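Local coordinates for protein GDP-mannose-dependent alpha-(1-6)-phosphatidylinositol monomannoside mannosyltransferase (Corynebacterium glutamicum, PDB 3OKP) that is a glycosyltransferase of the GT-B clan, with two Rossmann-like domains, modelled with guanosine-5'-diphosphate-alpha-D-mannose, at residues Val9-Phe14 and Val39-Gln44; Gly129-Leu134 and Phe155-Gly160; His167-Val172 and Ala361-Glu366; Asp229-Ile234 and Asn254-Gly259. All coordinates share one frame; numbering follows the deposited sequence.

Contact 1. Residues Val9-Phe14 and Val39-Gln44; sequences VVTNDF and VFASTQ
The ring of Phe-14 lies over the side chain of Val-39. Val-39 CG1 sits 4.0 Å from the centroid of the Phe-14 ring, 12° off its normal, which makes a CH-pi contact over the face. The two side chains reach toward each other tip to tip. With CG anti to the backbone N (chi1 -161°), the ring swings over Val-39. Phe-14 CB rests 3.8 Å from Ala-41 CB. Thr-11 CG2 joins Val-39 and Ala-41 on this face of the sheet. Helix 20-29 lies here too, with Leu-25 on Thr-11 and Ile-29 on Phe-14. Val-10 and Phe-40 point to the other face, where Phe-40 meets helix 72-84.

Strands 9-11 and 39-42 run parallel, and their backbones are paired in register. Phe-40 N donates to Val-9 O at 2.7 Å, and Thr-11 N donates to Phe-40 O at 3.1 Å. The next bond, Ser-42 N to Thr-11 O, is weak.

Past Thr-11 and Ala-41 the contact turns polar. Ser-42 OG donates to Asn-12 OD1 over 2.7 Å, from above the carbonyl plane. The same OG accepts from Gln-44 NE2 and lies close to the Gln-44 amide plane. Asn-12 OD1 also takes a bond from Met-68 N. A water lies within hydrogen-bonding distance of Phe-14 O and Gln-44 OE1. On the first strand's side, Thr-11 OG1 accepts from Asp-13 N at 2.8 Å and closes an ST turn. Strand 7-11, helix 20-29 and strand 37-42 form a beta-alpha-beta unit. Such units build the parallel, Rossmann-like sheet of a GT-B domain.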
loop_
_atom_site.group_PDB
_atom_site.type_symbol
_atom_site.label_atom_id
_atom_site.label_comp_id
_atom_site.label_asym_id
_atom_site.label_seq_id
_atom_site.Cartn_x
_atom_site.Cartn_y
_atom_site.Cartn_z
ATOM N N VAL A 9 -6.348 -17.103 -9.891
ATOM C CA VAL A 9 -6.485 -15.672 -9.625
ATOM C C VAL A 9 -7.202 -15.014 -10.803
ATOM O O VAL A 9 -6.712 -15.050 -11.936
ATOM C CB VAL A 9 -5.106 -14.995 -9.382
ATOM C CG1 VAL A 9 -5.279 -13.516 -9.045
ATOM C CG2 VAL A 9 -4.334 -15.710 -8.275
ATOM N N VAL A 10 -8.366 -14.432 -10.526
ATOM C CA VAL A 10 -9.207 -13.810 -11.550
ATOM C C VAL A 10 -9.137 -12.297 -11.379
ATOM O O VAL A 10 -9.524 -11.769 -10.335
ATOM C CB VAL A 10 -10.679 -14.298 -11.451
ATOM C CG1 VAL A 10 -11.565 -13.594 -12.483
ATOM C CG2 VAL A 10 -10.756 -15.811 -11.619
ATOM N N THR A 11 -8.643 -11.602 -12.401
ATOM C CA THR A 11 -8.313 -10.185 -12.244
ATOM C C THR A 11 -8.268 -9.378 -13.544
ATOM O O THR A 11 -7.804 -9.859 -14.581
ATOM C CB THR A 11 -6.972 -10.007 -11.455
ATOM O OG1 THR A 11 -6.706 -8.618 -11.243
ATOM C CG2 THR A 11 -5.790 -10.661 -12.185
ATOM N N ASN A 12 -8.761 -8.144 -13.460
ATOM C CA ASN A 12 -8.570 -7.148 -14.504
ATOM C C ASN A 12 -7.291 -6.341 -14.253
ATOM O O ASN A 12 -6.874 -5.545 -15.093
ATOM C CB ASN A 12 -9.782 -6.213 -14.565
ATOM C CG ASN A 12 -9.746 -5.276 -15.762
ATOM O OD1 ASN A 12 -9.570 -5.709 -16.899
ATOM N ND2 ASN A 12 -9.911 -3.983 -15.507
ATOM N N ASP A 13 -6.676 -6.559 -13.092
ATOM C CA ASP A 13 -5.529 -5.768 -12.649
ATOM C C ASP A 13 -4.275 -6.633 -12.537
ATOM O O ASP A 13 -4.007 -7.216 -11.489
ATOM C CB ASP A 13 -5.821 -5.121 -11.289
ATOM C CG ASP A 13 -7.133 -4.358 -11.265
ATOM O OD1 ASP A 13 -7.302 -3.414 -12.068
ATOM O OD2 ASP A 13 -7.994 -4.701 -10.424
ATOM N N PHE A 14 -3.512 -6.714 -13.620
ATOM C CA PHE A 14 -2.299 -7.528 -13.645
ATOM C C PHE A 14 -1.220 -6.807 -14.451
ATOM O O PHE A 14 -1.544 -6.083 -15.393
ATOM C CB PHE A 14 -2.605 -8.909 -14.245
ATOM C CG PHE A 14 -1.581 -9.968 -13.913
ATOM C CD1 PHE A 14 -1.450 -10.451 -12.612
ATOM C CD2 PHE A 14 -0.764 -10.499 -14.907
ATOM C CE1 PHE A 14 -0.504 -11.430 -12.301
ATOM C CE2 PHE A 14 0.184 -11.481 -14.607
ATOM C CZ PHE A 14 0.310 -11.948 -13.302
ATOM N N VAL A 39 -3.153 -17.722 -13.209
ATOM C CA VAL A 39 -3.781 -16.403 -13.335
ATOM C C VAL A 39 -4.653 -16.333 -14.586
ATOM O O VAL A 39 -4.259 -16.802 -15.656
ATOM C CB VAL A 39 -2.735 -15.252 -13.345
ATOM C CG1 VAL A 39 -3.414 -13.885 -13.497
ATOM C CG2 VAL A 39 -1.890 -15.278 -12.072
ATOM N N PHE A 40 -5.845 -15.764 -14.421
ATOM C CA PHE A 40 -6.756 -15.443 -15.519
ATOM C C PHE A 40 -6.917 -13.919 -15.540
ATOM O O PHE A 40 -7.579 -13.338 -14.674
ATOM C CB PHE A 40 -8.099 -16.166 -15.314
ATOM C CG PHE A 40 -9.116 -15.931 -16.409
ATOM C CD1 PHE A 40 -8.764 -16.036 -17.755
ATOM C CD2 PHE A 40 -10.443 -15.641 -16.084
ATOM C CE1 PHE A 40 -9.709 -15.830 -18.761
ATOM C CE2 PHE A 40 -11.398 -15.435 -17.079
ATOM C CZ PHE A 40 -11.031 -15.527 -18.422
ATOM N N ALA A 41 -6.281 -13.277 -16.520
ATOM C CA ALA A 41 -6.189 -11.816 -16.556
ATOM C C ALA A 41 -6.554 -11.213 -17.912
ATOM O O ALA A 41 -6.346 -11.833 -18.953
ATOM C CB ALA A 41 -4.789 -11.367 -16.134
ATOM N N SER A 42 -7.095 -9.996 -17.885
ATOM C CA SER A 42 -7.357 -9.227 -19.103
ATOM C C SER A 42 -6.056 -8.864 -19.833
ATOM O O SER A 42 -4.960 -9.015 -19.282
ATOM C CB SER A 42 -8.147 -7.960 -18.769
ATOM O OG SER A 42 -7.452 -7.163 -17.829
ATOM N N THR A 43 -6.186 -8.388 -21.070
ATOM C CA THR A 43 -5.031 -8.048 -21.902
ATOM C C THR A 43 -5.174 -6.636 -22.469
ATOM O O THR A 43 -6.121 -6.347 -23.201
ATOM C CB THR A 43 -4.865 -9.052 -23.067
ATOM O OG1 THR A 43 -4.985 -10.389 -22.568
ATOM C CG2 THR A 43 -3.507 -8.878 -23.752
ATOM N N GLN A 44 -4.228 -5.766 -22.129
ATOM C CA GLN A 44 -4.260 -4.374 -22.580
ATOM C C GLN A 44 -3.429 -4.175 -23.847
ATOM O O GLN A 44 -3.850 -3.470 -24.769
ATOM C CB GLN A 44 -3.805 -3.426 -21.464
ATOM C CG GLN A 44 -4.826 -3.251 -20.333
ATOM C CD GLN A 44 -4.836 -4.411 -19.345
ATOM O OE1 GLN A 44 -3.794 -4.800 -18.817
ATOM N NE2 GLN A 44 -6.019 -4.958 -19.084
HETATM O O HOH W 1 -2.371 -6.926 -17.792
#

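Contact 2. Residues Gly129-Leu134 and Phe155-Gly160; sequences GSRQSL and FKSAFG
Helix 129-134 and helix 155-159 run at 67° to each other, N to C, with their axes 8.7 Å apart at closest approach. They are parts of helices 128-140 and 149-159, on either side in sequence of strand 143-146, in the Rossmann-like domain that holds the seven-stranded parallel sheet. The second helix is kinked: the N atoms of Ser-157 and Ala-158 lack the bond to the turn before. It ends at Phe-159; Gly-160 then leaves helical angles with positive phi. The backbones come nearest at Leu-134 and Phe-159, whose CA atoms are 5.1 Å apart.

Leu-134 and Phe-159 form the apolar side. Their side chains cross obliquely. Leu-134 CG lies over one face of the Phe-159 ring, 3.9 Å from its centroid and offset toward the rim. The nearest ring atom is CZ, 3.6 Å from that CG. Leu-134 CD2 turns to Ala-158 CB at 3.8 Å. Trp-124 touches Leu-134 from helix 121-124, and Phe-165 of strand 164-167 touches Phe-159.

Ala-158 also meets Arg-131, which lies toward the solvent side. The Arg-131 chain is extended from CG to NE and passes Ala-158 CB, with its CG 3.8 Å away. Its guanidinium then lies flat over Ala-158, and Ala-158 CA stands above the group's centre. Arg-131 NH1 is also bonded to Ser-125 O. A water takes a second bond from NH1, touches Ser-157 OG, and accepts weakly from Ala-158 N. At the edge of the guanidinium, close to its plane, Arg-131 NH2 donates to Ser-157 OG at 2.7 Å with an angle of 158°.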
loop_
_atom_site.group_PDB
_atom_site.type_symbol
_atom_site.label_atom_id
_atom_site.label_comp_id
_atom_site.label_asym_id
_atom_site.label_seq_id
_atom_site.Cartn_x
_atom_site.Cartn_y
_atom_site.Cartn_z
ATOM N N GLY A 129 -27.346 1.135 -4.587
ATOM C CA GLY A 129 -27.092 0.113 -5.601
ATOM C C GLY A 129 -25.773 -0.619 -5.423
ATOM O O GLY A 129 -25.731 -1.854 -5.468
ATOM N N SER A 130 -24.696 0.141 -5.226
ATOM C CA SER A 130 -23.362 -0.435 -5.049
ATOM C C SER A 130 -23.264 -1.241 -3.757
ATOM O O SER A 130 -22.520 -2.220 -3.684
ATOM C CB SER A 130 -22.281 0.649 -5.103
ATOM O OG SER A 130 -22.479 1.638 -4.110
ATOM N N ARG A 131 -24.031 -0.827 -2.750
ATOM C CA ARG A 131 -24.114 -1.537 -1.477
ATOM C C ARG A 131 -24.785 -2.903 -1.648
ATOM O O ARG A 131 -24.373 -3.886 -1.027
ATOM C CB ARG A 131 -24.863 -0.692 -0.446
ATOM C CG ARG A 131 -24.792 -1.222 0.964
ATOM C CD ARG A 131 -25.449 -0.281 1.957
ATOM N NE ARG A 131 -25.495 -0.891 3.284
ATOM C CZ ARG A 131 -24.530 -0.798 4.194
ATOM N NH1 ARG A 131 -23.426 -0.104 3.943
ATOM N NH2 ARG A 131 -24.676 -1.400 5.366
ATOM N N GLN A 132 -25.811 -2.955 -2.497
ATOM C CA GLN A 132 -26.494 -4.210 -2.817
ATOM C C GLN A 132 -25.572 -5.178 -3.565
ATOM O O GLN A 132 -25.647 -6.391 -3.364
ATOM C CB GLN A 132 -27.763 -3.944 -3.632
ATOM N N SER A 133 -24.708 -4.632 -4.421
ATOM C CA SER A 133 -23.693 -5.420 -5.123
ATOM C C SER A 133 -22.684 -6.022 -4.145
ATOM O O SER A 133 -22.290 -7.180 -4.285
ATOM C CB SER A 133 -22.969 -4.569 -6.168
ATOM O OG SER A 133 -23.805 -4.311 -7.283
ATOM N N LEU A 134 -22.279 -5.223 -3.158
ATOM C CA LEU A 134 -21.383 -5.676 -2.096
ATOM C C LEU A 134 -21.985 -6.825 -1.290
ATOM O O LEU A 134 -21.279 -7.767 -0.926
ATOM C CB LEU A 134 -21.005 -4.508 -1.177
ATOM C CG LEU A 134 -19.625 -3.853 -1.330
ATOM C CD1 LEU A 134 -19.208 -3.604 -2.779
ATOM C CD2 LEU A 134 -19.536 -2.570 -0.498
ATOM N N PHE A 155 -17.032 -0.824 5.516
ATOM C CA PHE A 155 -17.836 -1.643 4.593
ATOM C C PHE A 155 -18.342 -3.008 5.093
ATOM O O PHE A 155 -19.020 -3.726 4.347
ATOM C CB PHE A 155 -17.138 -1.798 3.224
ATOM C CG PHE A 155 -15.790 -2.490 3.277
ATOM C CD1 PHE A 155 -14.697 -1.943 2.612
ATOM C CD2 PHE A 155 -15.618 -3.693 3.965
ATOM C CE1 PHE A 155 -13.453 -2.571 2.639
ATOM C CE2 PHE A 155 -14.382 -4.326 3.999
ATOM C CZ PHE A 155 -13.296 -3.764 3.335
ATOM N N LYS A 156 -18.023 -3.359 6.339
ATOM C CA LYS A 156 -18.380 -4.677 6.889
ATOM C C LYS A 156 -19.877 -4.993 6.800
ATOM O O LYS A 156 -20.258 -6.068 6.331
ATOM C CB LYS A 156 -17.893 -4.827 8.335
ATOM C CG LYS A 156 -17.858 -6.270 8.827
ATOM C CD LYS A 156 -17.508 -6.354 10.306
ATOM C CE LYS A 156 -17.314 -7.796 10.756
ATOM N NZ LYS A 156 -18.585 -8.586 10.734
ATOM N N SER A 157 -20.715 -4.053 7.240
ATOM C CA SER A 157 -22.169 -4.247 7.241
ATOM C C SER A 157 -22.745 -4.442 5.835
ATOM O O SER A 157 -23.737 -5.152 5.661
ATOM C CB SER A 157 -22.879 -3.095 7.965
ATOM O OG SER A 157 -22.745 -1.874 7.259
ATOM N N ALA A 158 -22.111 -3.818 4.841
ATOM C CA ALA A 158 -22.532 -3.941 3.444
ATOM C C ALA A 158 -22.341 -5.360 2.900
ATOM O O ALA A 158 -23.231 -5.894 2.235
ATOM C CB ALA A 158 -21.807 -2.926 2.571
ATOM N N PHE A 159 -21.189 -5.966 3.192
ATOM C CA PHE A 159 -20.891 -7.332 2.754
ATOM C C PHE A 159 -21.736 -8.392 3.467
ATOM O O PHE A 159 -22.058 -9.430 2.884
ATOM C CB PHE A 159 -19.397 -7.647 2.919
ATOM C CG PHE A 159 -18.528 -7.049 1.843
ATOM C CD1 PHE A 159 -17.820 -5.872 2.076
ATOM C CD2 PHE A 159 -18.420 -7.660 0.595
ATOM C CE1 PHE A 159 -17.011 -5.314 1.085
ATOM C CE2 PHE A 159 -17.619 -7.108 -0.404
ATOM C CZ PHE A 159 -16.910 -5.932 -0.157
ATOM N N GLY A 160 -22.089 -8.124 4.722
ATOM C CA GLY A 160 -22.888 -9.054 5.520
ATOM C C GLY A 160 -22.028 -10.035 6.291
ATOM O O GLY A 160 -20.798 -9.924 6.292
HETATM O O HOH W 2 -21.043 -0.927 5.456
#

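Contact 3. Residues His167-Val172 and Ala361-Glu366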
loop_
_atom_site.group_PDB
_atom_site.type_symbol
_atom_site.label_atom_id
_atom_site.label_comp_id
_atom_site.label_asym_id
_atom_site.label_seq_id
_atom_site.Cartn_x
_atom_site.Cartn_y
_atom_site.Cartn_z
ATOM N N HIS A 167 -7.429 -10.100 7.492
ATOM C CA HIS A 167 -6.534 -8.964 7.273
ATOM C C HIS A 167 -5.403 -9.342 6.313
ATOM O O HIS A 167 -4.513 -10.123 6.661
ATOM C CB HIS A 167 -5.981 -8.458 8.617
ATOM C CG HIS A 167 -5.221 -7.167 8.523
ATOM N ND1 HIS A 167 -4.021 -6.964 9.169
ATOM C CD2 HIS A 167 -5.493 -6.015 7.864
ATOM C CE1 HIS A 167 -3.586 -5.743 8.915
ATOM N NE2 HIS A 167 -4.459 -5.147 8.121
ATOM N N LEU A 168 -5.453 -8.799 5.098
ATOM C CA LEU A 168 -4.415 -9.064 4.102
ATOM C C LEU A 168 -3.951 -7.790 3.384
ATOM O O LEU A 168 -4.255 -7.588 2.201
ATOM C CB LEU A 168 -4.867 -10.142 3.102
ATOM C CG LEU A 168 -3.771 -10.874 2.312
ATOM C CD1 LEU A 168 -2.940 -11.779 3.209
ATOM C CD2 LEU A 168 -4.366 -11.666 1.154
ATOM N N PRO A 169 -3.224 -6.917 4.107
ATOM C CA PRO A 169 -2.628 -5.740 3.487
ATOM C C PRO A 169 -1.372 -6.109 2.709
ATOM O O PRO A 169 -0.857 -7.216 2.854
ATOM C CB PRO A 169 -2.246 -4.881 4.693
ATOM C CG PRO A 169 -1.954 -5.871 5.762
ATOM C CD PRO A 169 -2.941 -6.975 5.555
ATOM N N SER A 170 -0.883 -5.175 1.899
ATOM C CA SER A 170 0.407 -5.327 1.240
ATOM C C SER A 170 1.514 -5.522 2.274
ATOM O O SER A 170 1.437 -5.004 3.394
ATOM C CB SER A 170 0.713 -4.095 0.386
ATOM O OG SER A 170 1.989 -4.201 -0.225
ATOM N N GLY A 171 2.532 -6.286 1.898
ATOM C CA GLY A 171 3.753 -6.360 2.684
ATOM C C GLY A 171 4.744 -5.314 2.209
ATOM O O GLY A 171 4.456 -4.540 1.296
ATOM N N VAL A 172 5.912 -5.284 2.843
ATOM C CA VAL A 172 7.020 -4.444 2.394
ATOM C C VAL A 172 8.259 -5.323 2.183
ATOM O O VAL A 172 8.490 -6.265 2.944
ATOM C CB VAL A 172 7.285 -3.254 3.376
ATOM C CG1 VAL A 172 7.647 -3.744 4.788
ATOM C CG2 VAL A 172 8.350 -2.315 2.829
ATOM N N ALA A 361 8.852 -8.371 11.876
ATOM C CA ALA A 361 7.976 -9.252 12.644
ATOM C C ALA A 361 6.540 -9.309 12.116
ATOM O O ALA A 361 5.856 -10.318 12.289
ATOM C CB ALA A 361 7.986 -8.853 14.123
ATOM N N GLU A 362 6.088 -8.238 11.463
ATOM C CA GLU A 362 4.662 -8.093 11.148
ATOM C C GLU A 362 4.298 -7.642 9.730
ATOM O O GLU A 362 3.135 -7.767 9.327
ATOM C CB GLU A 362 3.989 -7.166 12.176
ATOM C CG GLU A 362 3.101 -7.876 13.200
ATOM C CD GLU A 362 3.875 -8.749 14.172
ATOM N N TRP A 363 5.267 -7.128 8.973
ATOM C CA TRP A 363 4.944 -6.457 7.706
ATOM C C TRP A 363 5.709 -6.896 6.453
ATOM O O TRP A 363 5.418 -6.419 5.354
ATOM C CB TRP A 363 5.052 -4.940 7.872
ATOM C CG TRP A 363 3.980 -4.357 8.734
ATOM C CD1 TRP A 363 4.093 -3.978 10.040
ATOM C CD2 TRP A 363 2.623 -4.090 8.354
ATOM N NE1 TRP A 363 2.894 -3.485 10.497
ATOM C CE2 TRP A 363 1.974 -3.541 9.481
ATOM C CE3 TRP A 363 1.895 -4.257 7.167
ATOM C CZ2 TRP A 363 0.629 -3.158 9.460
ATOM C CZ3 TRP A 363 0.559 -3.872 7.145
ATOM C CH2 TRP A 363 -0.059 -3.328 8.286
ATOM N N SER A 364 6.676 -7.798 6.609
ATOM C CA SER A 364 7.476 -8.274 5.476
ATOM C C SER A 364 6.646 -9.125 4.510
ATOM O O SER A 364 5.564 -9.607 4.866
ATOM C CB SER A 364 8.682 -9.074 5.973
ATOM O OG SER A 364 8.272 -10.312 6.527
ATOM N N TRP A 365 7.153 -9.305 3.291
ATOM C CA TRP A 365 6.502 -10.189 2.321
ATOM C C TRP A 365 6.570 -11.657 2.747
ATOM O O TRP A 365 5.734 -12.462 2.340
ATOM C CB TRP A 365 7.058 -9.987 0.903
ATOM C CG TRP A 365 6.451 -8.796 0.224
ATOM C CD1 TRP A 365 7.082 -7.634 -0.121
ATOM C CD2 TRP A 365 5.077 -8.635 -0.159
ATOM N NE1 TRP A 365 6.189 -6.766 -0.705
ATOM C CE2 TRP A 365 4.952 -7.354 -0.742
ATOM C CE3 TRP A 365 3.940 -9.453 -0.070
ATOM C CZ2 TRP A 365 3.733 -6.867 -1.233
ATOM C CZ3 TRP A 365 2.730 -8.971 -0.562
ATOM C CH2 TRP A 365 2.637 -7.688 -1.135
ATOM N N GLU A 366 7.559 -11.986 3.578
ATOM C CA GLU A 366 7.676 -13.321 4.165
ATOM C C GLU A 366 6.535 -13.587 5.144
ATOM O O GLU A 366 5.900 -14.642 5.096
ATOM C CB GLU A 366 9.029 -13.492 4.866
ATOM C CG GLU A 366 10.204 -13.783 3.926
ATOM C CD GLU A 366 10.726 -12.550 3.190
ATOM O OE1 GLU A 366 10.342 -11.409 3.539
ATOM O OE2 GLU A 366 11.539 -12.732 2.255
#
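Trp-365 on Gly-171 and Trp-363 on Pro-169 make the tight parts of this contact. The partly exposed indole of Trp-365 lies against the backbone of 170-172. Gly-171 CA is 3.8 Å from the centroid of the six-membered ring of Trp-365, 12° off the normal, a CH-pi contact. Gly-171 N also lies over that face, toward the rim. The bare CA of Gly-171 lets the backbone lie close against the indole. Ser-170 OG sits 3.3 Å from Trp-365 CZ2 and donates to Gly-171 O at 2.9 Å, on a lone pair. Val-172 N donates to Trp-363 O at 2.8 Å, tilted 17° from the carbonyl plane. The return bond from Trp-365 N to Val-172 O is weak.

The buried Trp-363 crosses Pro-169 at about a right angle, and its CZ3 is 3.5 Å from Pro-169 CG. Ser-170 O lies at the indole edge of Trp-363, buried with no hydrogen-bonding partner in the model.

His-167 is the loose end. Its CE1 comes only to 4.3 Å from Trp-363 CH2. The ring is partly exposed and bonds through NE2 to Ile-147 O.

Ser-364 is the N-cap of helix 365-377, and its OG takes the N-H of Ile-367. The side chain of Ser-170 is about 8 Å from the bound guanosine-5'-diphosphate-alpha-D-mannose. The loop after strand 164-167 here meets the start of helix 365-377, which packs back on the N-terminal domain, consistent with the interdomain crossover of the GT-B fold.

Contact 4. Residues Asp229-Ile234 and Asn254-Gly259; sequences DAQLLI and NVKFLG
Ile-234, Asn-254 and Lys-256 carry much of this contact, which pairs two parallel strands of a beta-alpha-beta unit: strand 231-235, helix 241-247 and strand 255-259. The sheet is that of the second Rossmann-like domain, and strand 255-259 is its outermost strand on this side.

Ile-234 extends its CD1 between two neighbours on one face of the sheet. It is 3.7 Å from Val-255 CG1 and 3.6 Å from Phe-257 CE1. Ile-234 and Phe-257 lie side by side, pointing the same way. The Ile-234 backbone is held as well: its N donates to Lys-256 O, and its O accepts from Leu-258 N and from a water that Gly-259 N also binds.

Asn-254 stands at the start of the pairing. Its ND2 donates to Ala-230 O at 2.8 Å, with that oxygen in the amide plane, and bonds also to Pro-228 O. Its own O accepts from Leu-232 N at 2.8 Å.

Lys-256 passes Leu-233 with its CB 3.8 Å from Leu-233 CD2. The chain is bent at chi2 (-75°) and again at chi4, and Lys-256 NZ donates to Gln-231 OE1 at 2.7 Å, tilted 32° from the carbonyl plane.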
loop_
_atom_site.group_PDB
_atom_site.type_symbol
_atom_site.label_atom_id
_atom_site.label_comp_id
_atom_site.label_asym_id
_atom_site.label_seq_id
_atom_site.Cartn_x
_atom_site.Cartn_y
_atom_site.Cartn_z
ATOM N N ASP A 229 19.237 24.823 9.826
ATOM C CA ASP A 229 19.681 24.042 8.667
ATOM C C ASP A 229 18.782 22.833 8.349
ATOM O O ASP A 229 19.126 22.005 7.501
ATOM C CB ASP A 229 21.153 23.617 8.823
ATOM C CG ASP A 229 21.404 22.769 10.069
ATOM O OD1 ASP A 229 20.637 22.873 11.051
ATOM O OD2 ASP A 229 22.383 21.990 10.066
ATOM N N ALA A 230 17.631 22.748 9.017
ATOM C CA ALA A 230 16.683 21.648 8.812
ATOM C C ALA A 230 16.110 21.653 7.399
ATOM O O ALA A 230 15.709 22.698 6.886
ATOM C CB ALA A 230 15.559 21.705 9.838
ATOM N N GLN A 231 16.075 20.478 6.779
ATOM C CA GLN A 231 15.600 20.341 5.407
ATOM C C GLN A 231 14.399 19.416 5.329
ATOM O O GLN A 231 14.442 18.274 5.810
ATOM C CB GLN A 231 16.714 19.825 4.487
ATOM C CG GLN A 231 17.918 20.754 4.364
ATOM C CD GLN A 231 17.604 22.044 3.619
ATOM O OE1 GLN A 231 16.789 22.061 2.693
ATOM N NE2 GLN A 231 18.256 23.128 4.019
ATOM N N LEU A 232 13.329 19.924 4.727
ATOM C CA LEU A 232 12.168 19.115 4.389
ATOM C C LEU A 232 12.268 18.697 2.930
ATOM O O LEU A 232 12.254 19.540 2.024
ATOM C CB LEU A 232 10.865 19.884 4.642
ATOM C CG LEU A 232 9.540 19.230 4.220
ATOM C CD1 LEU A 232 9.306 17.893 4.924
ATOM C CD2 LEU A 232 8.377 20.177 4.474
ATOM N N LEU A 233 12.383 17.392 2.710
ATOM C CA LEU A 233 12.470 16.853 1.361
ATOM C C LEU A 233 11.113 16.335 0.922
ATOM O O LEU A 233 10.582 15.380 1.492
ATOM C CB LEU A 233 13.522 15.742 1.278
ATOM C CG LEU A 233 14.942 16.048 1.771
ATOM C CD1 LEU A 233 15.800 14.806 1.660
ATOM C CD2 LEU A 233 15.574 17.208 0.998
ATOM N N ILE A 234 10.554 16.985 -0.091
ATOM C CA ILE A 234 9.284 16.572 -0.656
ATOM C C ILE A 234 9.552 15.739 -1.908
ATOM O O ILE A 234 9.955 16.262 -2.955
ATOM C CB ILE A 234 8.350 17.785 -0.904
ATOM C CG1 ILE A 234 7.969 18.424 0.440
ATOM C CG2 ILE A 234 7.103 17.359 -1.667
ATOM C CD1 ILE A 234 7.407 19.823 0.338
ATOM N N ASN A 254 14.838 25.912 3.030
ATOM C CA ASN A 254 14.752 24.719 3.876
ATOM C C ASN A 254 13.777 23.647 3.377
ATOM O O ASN A 254 13.540 22.645 4.059
ATOM C CB ASN A 254 14.390 25.117 5.309
ATOM C CG ASN A 254 15.431 26.010 5.948
ATOM O OD1 ASN A 254 15.469 27.216 5.701
ATOM N ND2 ASN A 254 16.278 25.422 6.789
ATOM N N VAL A 255 13.207 23.873 2.198
ATOM C CA VAL A 255 12.257 22.939 1.594
ATOM C C VAL A 255 12.720 22.603 0.180
ATOM O O VAL A 255 12.952 23.501 -0.635
ATOM C CB VAL A 255 10.811 23.514 1.570
ATOM C CG1 VAL A 255 9.854 22.561 0.863
ATOM C CG2 VAL A 255 10.313 23.796 2.984
ATOM N N LYS A 256 12.858 21.309 -0.100
ATOM C CA LYS A 256 13.318 20.847 -1.406
ATOM C C LYS A 256 12.266 19.994 -2.113
ATOM O O LYS A 256 11.825 18.966 -1.587
ATOM C CB LYS A 256 14.628 20.058 -1.268
ATOM C CG LYS A 256 15.745 20.779 -0.498
ATOM C CD LYS A 256 16.393 21.879 -1.330
ATOM C CE LYS A 256 17.562 22.530 -0.596
ATOM N NZ LYS A 256 17.112 23.484 0.453
ATOM N N PHE A 257 11.865 20.437 -3.305
ATOM C CA PHE A 257 10.984 19.662 -4.171
ATOM C C PHE A 257 11.834 18.849 -5.136
ATOM O O PHE A 257 12.316 19.364 -6.150
ATOM C CB PHE A 257 10.020 20.578 -4.931
ATOM C CG PHE A 257 9.005 21.251 -4.050
ATOM C CD1 PHE A 257 7.789 20.636 -3.772
ATOM C CD2 PHE A 257 9.268 22.500 -3.493
ATOM C CE1 PHE A 257 6.847 21.259 -2.954
ATOM C CE2 PHE A 257 8.338 23.125 -2.673
ATOM C CZ PHE A 257 7.124 22.505 -2.404
ATOM N N LEU A 258 12.017 17.574 -4.811
ATOM C CA LEU A 258 12.936 16.715 -5.552
ATOM C C LEU A 258 12.283 16.028 -6.750
ATOM O O LEU A 258 12.967 15.382 -7.549
ATOM C CB LEU A 258 13.575 15.678 -4.613
ATOM C CG LEU A 258 14.385 16.177 -3.406
ATOM C CD1 LEU A 258 14.966 15.001 -2.627
ATOM C CD2 LEU A 258 15.497 17.147 -3.814
ATOM N N GLY A 259 10.964 16.167 -6.869
ATOM C CA GLY A 259 10.206 15.513 -7.933
ATOM C C GLY A 259 10.075 14.022 -7.691
ATOM O O GLY A 259 10.350 13.536 -6.588
HETATM O O HOH W 3 8.548 16.840 -5.230
#

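Contacts 1 and 4 are equivalent in kind. Each pairs neighbouring parallel strands of a beta-alpha-beta unit, one in each Rossmann-like domain, and their centres are 40 Å apart. Contact 1 is buried between strands with neighbours on both sides. Contact 4 is at a sheet edge and only partly buried, with a partly exposed lysine on one face. Contact 2 shares the domain of contact 1 but joins helices by side chains. It is mostly buried, with Arg-131 and Ser-157 on its more exposed side. Contact 3 lies nearest the chain centre and relies on two tryptophans, one against backbone and one against a proline. Contact 4 is nested inside the loop that contact 3 closes.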